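PDB 4N7B: 4-hydroxy-3-methylbut-2-enyl diphosphate reductase, apicoplast from Plasmodium falciparum, which reduces (E)-4-hydroxy-3-methylbut-2-enyl diphosphate to isopentenyl and dimethylallyl diphosphate at an iron-sulfur cluster, the last step of the MEP pathway to isoprenoid precursors. Local coordinates for residues T384-D389 / L447-Q452; T421-I426 / A479-A484. One frame throughout, in Å; residues are numbered along the deposited sequence.

Contact 1 joins the start of helix 387-400 to helix 442-452, and contact 2 lays helix 414-427 on strand 477-482; their centres are 10 Å apart, and their segments alternate along the chain. The two meet directly: L447 O lies 3.3 Å from L423 CD2, and M387 CE is 3.3 Å from T421 OG1. Both stand back from the cofactor, with the side chains of S386 and T481 each about 13 Å from the iron-sulfur cluster, but the chain of contact 2 runs on past the end of its strand to A484, which touches it. S386 is also about 8 Å, side chain to side chain, from S442, which by similarity binds the diphosphate substrate and products.

Contact 1: T384-D389 / L447-Q452; sequences TLSMDD and LVYSSQ
Y449, on helix 442-452, reaches across to S386 and D389 at the start of helix 387-400, where S386 is the N-cap. The two helices follow strands of different parallel sheets, 432-436 and 377-381, so the contact illustrates how two α/β units of the IspH fold, each with its own parallel sheet, can meet through the first turn of a helix. With CG anti to the backbone N (chi1 179°), the tyrosine extends from its own helix and meets D389 coming from the opposite direction. Its hydroxyl donates to the syn lone pair of D389 OD1, an O-to-O distance of 2.9 Å. D389 OD1 stands obliquely to the ring, the carboxylate and ring planes being 58° apart, and OD2 is 3.6 Å from Y449 CE2. Being in the first turn, D389 probably has its negative charge favoured by the helix N-terminus. Nearby, D388 belongs to the same turn but turns its OD2 to a salt bridge with R454, while S450 OG bonds to K446 O. S386 packs against the tyrosine and caps the helix. Its OG lies near the plane of the Y449 ring, at the edge, 3.9 Å from CE2. The same oxygen accepts a weak bond from D388 N and, at 3.1 Å, a nearly straight one from D389 N, with an N-H...O angle of 174°.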
ATOM      1  N   THR A 384      -1.449   3.832  -3.993  1.00 28.56           N
ATOM      2  CA  THR A 384      -1.725   2.467  -4.415  1.00 28.26           C
ATOM      3  C   THR A 384      -2.865   2.323  -5.437  1.00 32.90           C
ATOM      4  O   THR A 384      -3.411   1.239  -5.603  1.00 36.18           O
ATOM      5  CB  THR A 384      -2.118   1.634  -3.202  1.00 28.25           C
ATOM      6  OG1 THR A 384      -3.115   2.342  -2.460  1.00 31.56           O
ATOM      7  CG2 THR A 384      -0.904   1.376  -2.307  1.00 28.19           C
ATOM      8  N   LEU A 385      -3.203   3.389  -6.151  1.00 32.66           N
ATOM      9  CA  LEU A 385      -4.292   3.325  -7.116  1.00 26.77           C
ATOM     10  C   LEU A 385      -3.977   2.399  -8.304  1.00 33.24           C
ATOM     11  O   LEU A 385      -2.829   2.032  -8.555  1.00 32.46           O
ATOM     12  CB  LEU A 385      -4.593   4.728  -7.642  1.00 30.73           C
ATOM     13  CG  LEU A 385      -5.099   5.715  -6.586  1.00 32.69           C
ATOM     14  CD1 LEU A 385      -5.451   7.028  -7.251  1.00 36.74           C
ATOM     15  CD2 LEU A 385      -6.308   5.139  -5.847  1.00 31.61           C
ATOM     16  N   SER A 386      -5.025   2.000  -9.008  1.00 26.72           N
ATOM     17  CA  SER A 386      -4.903   1.466 -10.348  1.00 27.33           C
ATOM     18  C   SER A 386      -4.352   2.566 -11.228  1.00 30.76           C
ATOM     19  O   SER A 386      -4.874   3.678 -11.222  1.00 27.96           O
ATOM     20  CB  SER A 386      -6.287   1.098 -10.876  1.00 29.57           C
ATOM     21  OG  SER A 386      -6.263   1.031 -12.287  1.00 35.82           O
ATOM     22  N   MET A 387      -3.302   2.278 -11.983  1.00 23.97           N
ATOM     23  CA  MET A 387      -2.746   3.273 -12.891  1.00 29.46           C
ATOM     24  C   MET A 387      -3.755   3.610 -13.971  1.00 28.63           C
ATOM     25  O   MET A 387      -3.778   4.723 -14.469  1.00 29.38           O
ATOM     26  CB  MET A 387      -1.464   2.761 -13.534  1.00 22.75           C
ATOM     27  CG  MET A 387      -0.336   2.563 -12.543  1.00 33.65           C
ATOM     28  SD  MET A 387       1.248   2.311 -13.372  1.00 39.71           S
ATOM     29  CE  MET A 387       1.070   0.677 -13.957  1.00 27.17           C
ATOM     30  N   ASP A 388      -4.592   2.643 -14.331  1.00 27.52           N
ATOM     31  CA  ASP A 388      -5.589   2.856 -15.378  1.00 27.35           C
ATOM     32  C   ASP A 388      -6.694   3.799 -14.930  1.00 28.07           C
ATOM     33  O   ASP A 388      -6.996   4.751 -15.629  1.00 30.06           O
ATOM     34  CB  ASP A 388      -6.195   1.530 -15.796  1.00 24.93           C
ATOM     35  CG  ASP A 388      -5.143   0.539 -16.260  1.00 33.42           C
ATOM     36  OD1 ASP A 388      -4.551   0.760 -17.344  1.00 34.81           O
ATOM     37  OD2 ASP A 388      -4.887  -0.441 -15.517  1.00 30.51           O
ATOM     38  N   ASP A 389      -7.280   3.524 -13.765  1.00 25.92           N
ATOM     39  CA  ASP A 389      -8.290   4.382 -13.176  1.00 33.07           C
ATOM     40  C   ASP A 389      -7.722   5.761 -12.922  1.00 35.31           C
ATOM     41  O   ASP A 389      -8.358   6.771 -13.228  1.00 35.24           O
ATOM     42  CB  ASP A 389      -8.763   3.825 -11.838  1.00 32.52           C
ATOM     43  CG  ASP A 389      -9.769   2.685 -11.974  1.00 40.31           C
ATOM     44  OD1 ASP A 389     -10.231   2.385 -13.109  1.00 40.83           O
ATOM     45  OD2 ASP A 389     -10.108   2.100 -10.905  1.00 43.19           O
ATOM     46  N   LEU A 447      -4.431  -5.053  -8.255  1.00 23.97           N
ATOM     47  CA  LEU A 447      -3.735  -6.003  -9.121  1.00 27.29           C
ATOM     48  C   LEU A 447      -4.777  -6.884  -9.787  1.00 23.36           C
ATOM     49  O   LEU A 447      -4.749  -7.102 -10.995  1.00 19.95           O
ATOM     50  CB  LEU A 447      -2.748  -6.855  -8.331  1.00 25.31           C
ATOM     51  CG  LEU A 447      -1.444  -6.150  -7.986  1.00 21.86           C
ATOM     52  CD1 LEU A 447      -0.621  -7.022  -7.060  1.00 23.30           C
ATOM     53  CD2 LEU A 447      -0.664  -5.841  -9.233  1.00 24.98           C
ATOM     54  N   VAL A 448      -5.699  -7.403  -8.993  1.00 25.13           N
ATOM     55  CA  VAL A 448      -6.782  -8.210  -9.542  1.00 26.75           C
ATOM     56  C   VAL A 448      -7.503  -7.436 -10.644  1.00 25.58           C
ATOM     57  O   VAL A 448      -7.792  -7.957 -11.730  1.00 28.34           O
ATOM     58  CB  VAL A 448      -7.796  -8.556  -8.451  1.00 26.11           C
ATOM     59  CG1 VAL A 448      -9.164  -8.960  -9.061  1.00 31.38           C
ATOM     60  CG2 VAL A 448      -7.252  -9.644  -7.584  1.00 27.56           C
ATOM     61  N   TYR A 449      -7.810  -6.182 -10.350  1.00 29.26           N
ATOM     62  CA  TYR A 449      -8.546  -5.343 -11.288  1.00 26.32           C
ATOM     63  C   TYR A 449      -7.759  -5.122 -12.576  1.00 29.99           C
ATOM     64  O   TYR A 449      -8.327  -5.118 -13.662  1.00 21.79           O
ATOM     65  CB  TYR A 449      -8.828  -4.016 -10.616  1.00 23.65           C
ATOM     66  CG  TYR A 449      -9.576  -2.983 -11.419  1.00 25.01           C
ATOM     67  CD1 TYR A 449     -10.953  -3.052 -11.560  1.00 24.07           C
ATOM     68  CD2 TYR A 449      -8.913  -1.906 -11.985  1.00 27.72           C
ATOM     69  CE1 TYR A 449     -11.657  -2.076 -12.255  1.00 25.29           C
ATOM     70  CE2 TYR A 449      -9.600  -0.935 -12.683  1.00 28.56           C
ATOM     71  CZ  TYR A 449     -10.981  -1.030 -12.816  1.00 29.75           C
ATOM     72  OH  TYR A 449     -11.669  -0.061 -13.506  1.00 32.46           O
ATOM     73  N   SER A 450      -6.449  -4.929 -12.456  1.00 23.29           N
ATOM     74  CA  SER A 450      -5.609  -4.677 -13.630  1.00 20.19           C
ATOM     75  C   SER A 450      -5.718  -5.827 -14.614  1.00 23.66           C
ATOM     76  O   SER A 450      -5.766  -5.615 -15.818  1.00 23.64           O
ATOM     77  CB  SER A 450      -4.134  -4.502 -13.220  1.00 20.30           C
ATOM     78  OG  SER A 450      -3.953  -3.355 -12.405  1.00 31.87           O
ATOM     79  N   SER A 451      -5.732  -7.055 -14.103  1.00 24.16           N
ATOM     80  CA  SER A 451      -5.896  -8.234 -14.959  1.00 19.94           C
ATOM     81  C   SER A 451      -7.295  -8.310 -15.565  1.00 21.05           C
ATOM     82  O   SER A 451      -7.462  -8.680 -16.731  1.00 21.14           O
ATOM     83  CB  SER A 451      -5.620  -9.497 -14.141  1.00 22.84           C
ATOM     84  OG  SER A 451      -5.880 -10.686 -14.873  1.00 23.20           O
ATOM     85  N   GLN A 452      -8.320  -7.993 -14.774  1.00 22.90           N
ATOM     86  CA  GLN A 452      -9.693  -8.143 -15.256  1.00 21.88           C
ATOM     87  C   GLN A 452     -10.031  -7.190 -16.395  1.00 24.05           C
ATOM     88  O   GLN A 452     -10.682  -7.598 -17.363  1.00 25.99           O
ATOM     89  CB  GLN A 452     -10.697  -7.947 -14.129  1.00 22.07           C
ATOM     90  CG  GLN A 452     -10.646  -9.015 -13.076  1.00 21.77           C
ATOM     91  CD  GLN A 452     -11.497  -8.659 -11.883  1.00 26.97           C
ATOM     92  OE1 GLN A 452     -11.414  -7.549 -11.361  1.00 32.39           O
ATOM     93  NE2 GLN A 452     -12.343  -9.578 -11.461  1.00 25.83           N
TER

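Contact 2: T421-I426 / A479-A484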
ATOM      1  N   THR A 421       2.546  -3.160 -13.605  1.00 23.51           N
ATOM      2  CA  THR A 421       3.174  -3.178 -14.924  1.00 23.22           C
ATOM      3  C   THR A 421       3.605  -4.605 -15.313  1.00 28.46           C
ATOM      4  O   THR A 421       3.371  -5.058 -16.448  1.00 28.88           O
ATOM      5  CB  THR A 421       4.374  -2.216 -14.993  1.00 24.34           C
ATOM      6  OG1 THR A 421       3.914  -0.871 -14.785  1.00 27.40           O
ATOM      7  CG2 THR A 421       5.070  -2.311 -16.364  1.00 29.71           C
ATOM      8  N   ALA A 422       4.197  -5.328 -14.374  1.00 26.66           N
ATOM      9  CA  ALA A 422       4.696  -6.661 -14.685  1.00 35.78           C
ATOM     10  C   ALA A 422       3.527  -7.612 -14.944  1.00 27.03           C
ATOM     11  O   ALA A 422       3.524  -8.368 -15.909  1.00 29.71           O
ATOM     12  CB  ALA A 422       5.553  -7.162 -13.554  1.00 20.15           C
ATOM     13  N   LEU A 423       2.523  -7.554 -14.084  1.00 20.78           N
ATOM     14  CA  LEU A 423       1.337  -8.395 -14.237  1.00 29.85           C
ATOM     15  C   LEU A 423       0.624  -8.093 -15.565  1.00 28.91           C
ATOM     16  O   LEU A 423       0.209  -9.008 -16.301  1.00 26.80           O
ATOM     17  CB  LEU A 423       0.385  -8.153 -13.066  1.00 24.89           C
ATOM     18  CG  LEU A 423      -0.999  -8.796 -13.194  1.00 20.11           C
ATOM     19  CD1 LEU A 423      -0.860 -10.319 -13.299  1.00 19.39           C
ATOM     20  CD2 LEU A 423      -1.916  -8.394 -12.025  1.00 19.25           C
ATOM     21  N   ASN A 424       0.488  -6.803 -15.881  1.00 22.97           N
ATOM     22  CA  ASN A 424      -0.181  -6.390 -17.115  1.00 26.50           C
ATOM     23  C   ASN A 424       0.478  -6.971 -18.360  1.00 34.84           C
ATOM     24  O   ASN A 424      -0.210  -7.295 -19.325  1.00 28.77           O
ATOM     25  CB  ASN A 424      -0.205  -4.870 -17.236  1.00 24.41           C
ATOM     26  CG  ASN A 424      -1.161  -4.230 -16.258  1.00 27.87           C
ATOM     27  OD1 ASN A 424      -2.029  -4.898 -15.718  1.00 24.57           O
ATOM     28  ND2 ASN A 424      -1.015  -2.930 -16.035  1.00 28.67           N
ATOM     29  N   LYS A 425       1.808  -7.084 -18.339  1.00 26.73           N
ATOM     30  CA  LYS A 425       2.569  -7.585 -19.493  1.00 28.23           C
ATOM     31  C   LYS A 425       2.334  -9.057 -19.759  1.00 29.81           C
ATOM     32  O   LYS A 425       2.260  -9.477 -20.908  1.00 34.20           O
ATOM     33  CB  LYS A 425       4.068  -7.409 -19.277  1.00 34.29           C
ATOM     34  CG  LYS A 425       4.674  -6.292 -20.078  1.00 44.45           C
ATOM     35  CD  LYS A 425       6.067  -5.962 -19.555  1.00 65.66           C
ATOM     36  CE  LYS A 425       6.326  -4.471 -19.597  1.00 60.35           C
ATOM     37  NZ  LYS A 425       7.674  -4.155 -19.051  1.00 58.98           N
ATOM     38  N   ILE A 426       2.221  -9.838 -18.685  1.00 28.45           N
ATOM     39  CA  ILE A 426       2.115 -11.284 -18.809  1.00 25.31           C
ATOM     40  C   ILE A 426       0.674 -11.813 -18.734  1.00 30.42           C
ATOM     41  O   ILE A 426       0.386 -12.829 -19.352  1.00 25.14           O
ATOM     42  CB  ILE A 426       2.994 -12.023 -17.752  1.00 29.55           C
ATOM     43  CG1 ILE A 426       3.042 -13.520 -18.035  1.00 25.95           C
ATOM     44  CG2 ILE A 426       2.437 -11.826 -16.371  1.00 28.75           C
ATOM     45  CD1 ILE A 426       3.534 -13.879 -19.432  1.00 29.70           C
ATOM     46  N   ALA A 479      -1.077 -16.740 -14.242  1.00 26.50           N
ATOM     47  CA  ALA A 479      -0.213 -15.644 -13.870  1.00 25.16           C
ATOM     48  C   ALA A 479      -0.270 -15.550 -12.342  1.00 31.35           C
ATOM     49  O   ALA A 479      -1.362 -15.373 -11.777  1.00 21.00           O
ATOM     50  CB  ALA A 479      -0.735 -14.366 -14.496  1.00 25.95           C
ATOM     51  N   LEU A 480       0.864 -15.711 -11.653  1.00 20.15           N
ATOM     52  CA  LEU A 480       0.829 -15.666 -10.189  1.00 24.04           C
ATOM     53  C   LEU A 480       1.654 -14.504  -9.659  1.00 25.35           C
ATOM     54  O   LEU A 480       2.846 -14.405  -9.959  1.00 20.87           O
ATOM     55  CB  LEU A 480       1.325 -16.976  -9.591  1.00 26.34           C
ATOM     56  CG  LEU A 480       1.506 -17.023  -8.075  1.00 26.37           C
ATOM     57  CD1 LEU A 480       0.171 -16.931  -7.337  1.00 28.67           C
ATOM     58  CD2 LEU A 480       2.239 -18.304  -7.678  1.00 28.33           C
ATOM     59  N   THR A 481       1.017 -13.607  -8.908  1.00 19.30           N
ATOM     60  CA  THR A 481       1.733 -12.511  -8.276  1.00 19.00           C
ATOM     61  C   THR A 481       1.233 -12.269  -6.854  1.00 19.38           C
ATOM     62  O   THR A 481       0.421 -13.031  -6.346  1.00 21.19           O
ATOM     63  CB  THR A 481       1.647 -11.223  -9.091  1.00 25.32           C
ATOM     64  OG1 THR A 481       2.526 -10.254  -8.505  1.00 24.49           O
ATOM     65  CG2 THR A 481       0.265 -10.679  -9.090  1.00 28.07           C
ATOM     66  N   SER A 482       1.705 -11.217  -6.207  1.00 19.31           N
ATOM     67  CA  SER A 482       1.309 -10.971  -4.839  1.00 19.84           C
ATOM     68  C   SER A 482       1.441  -9.499  -4.530  1.00 19.82           C
ATOM     69  O   SER A 482       2.242  -8.796  -5.140  1.00 25.64           O
ATOM     70  CB  SER A 482       2.168 -11.797  -3.874  1.00 26.38           C
ATOM     71  OG  SER A 482       3.535 -11.446  -4.025  1.00 22.78           O
ATOM     72  N   ALA A 483       0.629  -9.040  -3.585  1.00 23.72           N
ATOM     73  CA  ALA A 483       0.564  -7.635  -3.231  1.00 24.27           C
ATOM     74  C   ALA A 483       1.773  -7.198  -2.424  1.00 25.00           C
ATOM     75  O   ALA A 483       2.561  -8.022  -1.959  1.00 28.14           O
ATOM     76  CB  ALA A 483      -0.687  -7.370  -2.444  1.00 26.81           C
ATOM     77  N   ALA A 484       1.894  -5.889  -2.246  1.00 25.03           N
ATOM     78  CA  ALA A 484       3.053  -5.304  -1.594  1.00 25.75           C
ATOM     79  C   ALA A 484       3.121  -5.603  -0.104  1.00 28.89           C
ATOM     80  O   ALA A 484       4.129  -5.315   0.536  1.00 28.15           O
ATOM     81  CB  ALA A 484       3.070  -3.783  -1.830  1.00 28.91           C
TER
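The backbone bond from K425 N to T421 O, 3.2 Å long, belongs to the helical turn that presents L423 and, three residues on, I426 to the strand. On the helix side L423 does most of the touching, and its two methyls divide the work. CG stands anti to the backbone N (chi1 171°), and from there the fork spans two strand positions: CD1 comes 4.2 Å from A479 CB, and CD2 lies 4.3 Å from T481 CG2. T481 thus offers its methyl to the leucine, while its OG1 is turned farther off. I426 adds its CG2 branch, 4.5 Å from A479 CB. This is the layered packing of an α/β fold: helix 421-426 runs antiparallel to strand 479-482, at 173° and with axes 9.3 Å apart, over one face of a parallel sheet. A479 and T481 point to the helix, L480 away from it. Backbone bonds join A479 and T481 to strand 432-436, and L480 to strand 221-226. I225 and T433 of these flanking strands, with L447 of helix 442-452, also touch L423. Beyond the strand, A484 N donates to OD1 of N443, a residue that by similarity binds substrate, and A484 itself touches the iron-sulfur cluster.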